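Local coordinates for E2A dna-binding protein (PDB 2WB0) that binds single-stranded DNA and takes part in the elongation phase of adenoviral strand-displacement replication, unwinding the template without ATP through its capacity to form multimers, at residues 204-209 / 303-308. Numbering follows the deposited sequence.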
ATOM      1  N   GLN A 204      17.174  -4.033  -0.952  1.00 20.97           N
ATOM      2  CA  GLN A 204      18.580  -4.488  -0.819  1.00 22.02           C
ATOM      3  C   GLN A 204      19.515  -3.326  -1.233  1.00 22.10           C
ATOM      4  O   GLN A 204      20.555  -3.121  -0.633  1.00 20.24           O
ATOM      5  CB  GLN A 204      18.865  -5.773  -1.652  1.00 23.74           C
ATOM      6  CG  GLN A 204      18.248  -7.077  -1.155  1.00 26.51           C
ATOM      7  CD  GLN A 204      18.290  -8.230  -2.180  1.00 32.97           C
ATOM      8  OE1 GLN A 204      18.481  -9.387  -1.803  1.00 33.36           O
ATOM      9  NE2 GLN A 204      18.061  -7.921  -3.483  1.00 29.85           N
ATOM     10  N   ALA A 205      19.122  -2.527  -2.214  1.00 22.44           N
ATOM     11  CA  ALA A 205      19.969  -1.398  -2.619  1.00 21.92           C
ATOM     12  C   ALA A 205      19.922  -0.248  -1.620  1.00 23.56           C
ATOM     13  O   ALA A 205      20.900   0.508  -1.462  1.00 21.85           O
ATOM     14  CB  ALA A 205      19.578  -0.883  -3.976  1.00 23.15           C
ATOM     15  N   LEU A 206      18.785  -0.062  -0.964  1.00 21.57           N
ATOM     16  CA  LEU A 206      18.720   1.053  -0.025  1.00 22.46           C
ATOM     17  C   LEU A 206      19.323   0.651   1.336  1.00 21.98           C
ATOM     18  O   LEU A 206      19.834   1.528   2.066  1.00 22.53           O
ATOM     19  CB  LEU A 206      17.243   1.536   0.100  1.00 21.82           C
ATOM     20  CG  LEU A 206      16.537   2.671   0.851  1.00 25.85           C
ATOM     21  CD1 LEU A 206      17.411   3.776   1.502  1.00 27.96           C
ATOM     22  CD2 LEU A 206      15.299   3.250   0.016  1.00 21.75           C
ATOM     23  N   TYR A 207      19.210  -0.635   1.661  1.00 19.72           N
ATOM     24  CA  TYR A 207      19.686  -1.192   2.934  1.00 22.27           C
ATOM     25  C   TYR A 207      20.649  -2.373   2.688  1.00 22.56           C
ATOM     26  O   TYR A 207      20.340  -3.555   3.048  1.00 23.57           O
ATOM     27  CB  TYR A 207      18.518  -1.619   3.832  1.00 19.20           C
ATOM     28  CG  TYR A 207      17.573  -0.487   4.089  1.00 20.89           C
ATOM     29  CD1 TYR A 207      17.828   0.455   5.079  1.00 21.48           C
ATOM     30  CD2 TYR A 207      16.433  -0.341   3.314  1.00 21.07           C
ATOM     31  CE1 TYR A 207      16.947   1.516   5.303  1.00 22.38           C
ATOM     32  CE2 TYR A 207      15.524   0.676   3.544  1.00 23.24           C
ATOM     33  CZ  TYR A 207      15.798   1.632   4.500  1.00 20.52           C
ATOM     34  OH  TYR A 207      14.891   2.640   4.675  1.00 23.77           O
ATOM     35  N   PRO A 208      21.794  -2.079   2.047  1.00 25.07           N
ATOM     36  CA  PRO A 208      22.655  -3.187   1.616  1.00 27.72           C
ATOM     37  C   PRO A 208      23.183  -4.034   2.799  1.00 29.25           C
ATOM     38  O   PRO A 208      23.493  -5.210   2.598  1.00 31.13           O
ATOM     39  CB  PRO A 208      23.819  -2.486   0.877  1.00 28.14           C
ATOM     40  CG  PRO A 208      23.840  -1.077   1.315  1.00 27.57           C
ATOM     41  CD  PRO A 208      22.461  -0.769   1.952  1.00 26.01           C
ATOM     42  N   ASN A 209      23.192  -3.477   4.010  1.00 29.99           N
ATOM     43  CA  ASN A 209      23.728  -4.192   5.195  1.00 31.72           C
ATOM     44  C   ASN A 209      22.698  -4.557   6.254  1.00 32.47           C
ATOM     45  O   ASN A 209      23.068  -4.794   7.409  1.00 32.22           O
ATOM     46  CB  ASN A 209      24.846  -3.383   5.840  1.00 31.98           C
ATOM     47  CG  ASN A 209      26.039  -3.230   4.914  1.00 34.46           C
ATOM     48  OD1 ASN A 209      26.548  -4.219   4.354  1.00 36.58           O
ATOM     49  ND2 ASN A 209      26.436  -1.992   4.682  1.00 35.54           N
ATOM     50  N   LEU A 303       6.141   4.156  -1.906  1.00 10.99           N
ATOM     51  CA  LEU A 303       5.660   4.051  -0.498  1.00 12.66           C
ATOM     52  C   LEU A 303       6.834   3.991   0.514  1.00 12.65           C
ATOM     53  O   LEU A 303       6.822   4.644   1.579  1.00 12.75           O
ATOM     54  CB  LEU A 303       4.774   2.809  -0.319  1.00 11.83           C
ATOM     55  CG  LEU A 303       3.636   2.776   0.716  1.00 17.45           C
ATOM     56  CD1 LEU A 303       3.159   1.346   1.047  1.00 13.62           C
ATOM     57  CD2 LEU A 303       3.473   3.837   1.838  1.00 12.28           C
ATOM     58  N   LEU A 304       7.855   3.203   0.183  1.00 13.69           N
ATOM     59  CA  LEU A 304       9.035   3.125   1.040  1.00 13.61           C
ATOM     60  C   LEU A 304       9.734   4.477   1.049  1.00 14.71           C
ATOM     61  O   LEU A 304      10.135   4.946   2.092  1.00 15.67           O
ATOM     62  CB  LEU A 304       9.983   2.052   0.520  1.00 13.98           C
ATOM     63  CG  LEU A 304      10.970   1.339   1.438  1.00 16.14           C
ATOM     64  CD1 LEU A 304      12.243   0.735   0.835  1.00 15.89           C
ATOM     65  CD2 LEU A 304      10.912   1.557   2.988  1.00 15.89           C
ATOM     66  N   ASN A 305       9.821   5.139  -0.107  1.00 13.28           N
ATOM     67  CA  ASN A 305      10.447   6.461  -0.150  1.00 14.56           C
ATOM     68  C   ASN A 305       9.646   7.480   0.624  1.00 16.00           C
ATOM     69  O   ASN A 305      10.252   8.417   1.185  1.00 16.61           O
ATOM     70  CB  ASN A 305      10.615   7.009  -1.570  1.00 14.87           C
ATOM     71  CG  ASN A 305      11.988   6.672  -2.202  1.00 18.44           C
ATOM     72  OD1 ASN A 305      12.955   6.362  -1.512  1.00 20.17           O
ATOM     73  ND2 ASN A 305      12.062   6.811  -3.501  1.00 17.56           N
ATOM     74  N   ALA A 306       8.304   7.307   0.720  1.00 14.92           N
ATOM     75  CA  ALA A 306       7.521   8.263   1.547  1.00 14.91           C
ATOM     76  C   ALA A 306       8.016   8.111   2.975  1.00 13.96           C
ATOM     77  O   ALA A 306       8.203   9.138   3.699  1.00 15.54           O
ATOM     78  CB  ALA A 306       6.049   7.990   1.538  1.00 14.28           C
ATOM     79  N   LEU A 307       8.203   6.874   3.406  1.00 13.17           N
ATOM     80  CA  LEU A 307       8.694   6.639   4.777  1.00 15.37           C
ATOM     81  C   LEU A 307      10.124   7.227   5.000  1.00 16.42           C
ATOM     82  O   LEU A 307      10.461   7.895   6.031  1.00 17.69           O
ATOM     83  CB  LEU A 307       8.644   5.143   5.135  1.00 14.47           C
ATOM     84  CG  LEU A 307       9.312   4.737   6.491  1.00 18.31           C
ATOM     85  CD1 LEU A 307       8.663   5.407   7.714  1.00 14.07           C
ATOM     86  CD2 LEU A 307       9.298   3.177   6.710  1.00 16.08           C
ATOM     87  N   VAL A 308      10.967   6.928   4.043  1.00 17.06           N
ATOM     88  CA  VAL A 308      12.394   7.356   4.082  1.00 17.00           C
ATOM     89  C   VAL A 308      12.530   8.852   4.027  1.00 16.32           C
ATOM     90  O   VAL A 308      13.345   9.440   4.779  1.00 17.31           O
ATOM     91  CB  VAL A 308      13.274   6.568   3.003  1.00 16.19           C
ATOM     92  CG1 VAL A 308      14.731   7.166   2.933  1.00 20.17           C
ATOM     93  CG2 VAL A 308      13.269   5.140   3.270  1.00 16.47           C
TER
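Leu-206 and Leu-304 meet tip to tip, methyl against methyl, with CD2 of Leu-206 4.0 Å from CD1 of Leu-304. CB of Leu-206 points toward helix 300-315, and its CG stands anti to the backbone N, beside the carbonyl carbon (chi1 -177°), whereas its chi2 of 11° is nearly eclipsed, away from the usual staggered leucine positions. Its CD2 serves three neighbours on the other helix: besides Leu-304, it lies 4.3 Å from CG2 of Val-308 and 4.2 Å from the amide oxygen OD1 of Asn-305, a side chain that it passes obliquely. The other methyl, CD1, turns back onto its own neighbour and sits 4.0 Å above one face of the Tyr-207 ring, displaced toward the rim.

Tyr-207 is the first residue to leave helical geometry at the C-terminal end of helix 189-206, and its ring runs out beside Leu-206 toward helix 300-315. The contact thereby joins the two parts of the chain that match the viral DNA-binding protein zinc-binding domain, one segment from each, well away from both zinc ions. Leu-304 and Val-308, one helical turn apart and linked by the bond from Val-308 N to Leu-304 O, each present one methyl to this pair, CD1 and CG2. CD1 of Leu-304 approaches the ring at its edge, near the plane, 4.3 Å from CE2. Val-308 and the tyrosine slide past each other in opposite directions, bringing CG2 of the valine within 3.3 Å of the phenolic OH, a tight approach for a methyl and an oxygen. The carbonyl oxygen of Tyr-207 is hydrogen-bonded to His-214 NE2, while Leu-303, Ala-306 and Leu-307 pack against helix 64-83.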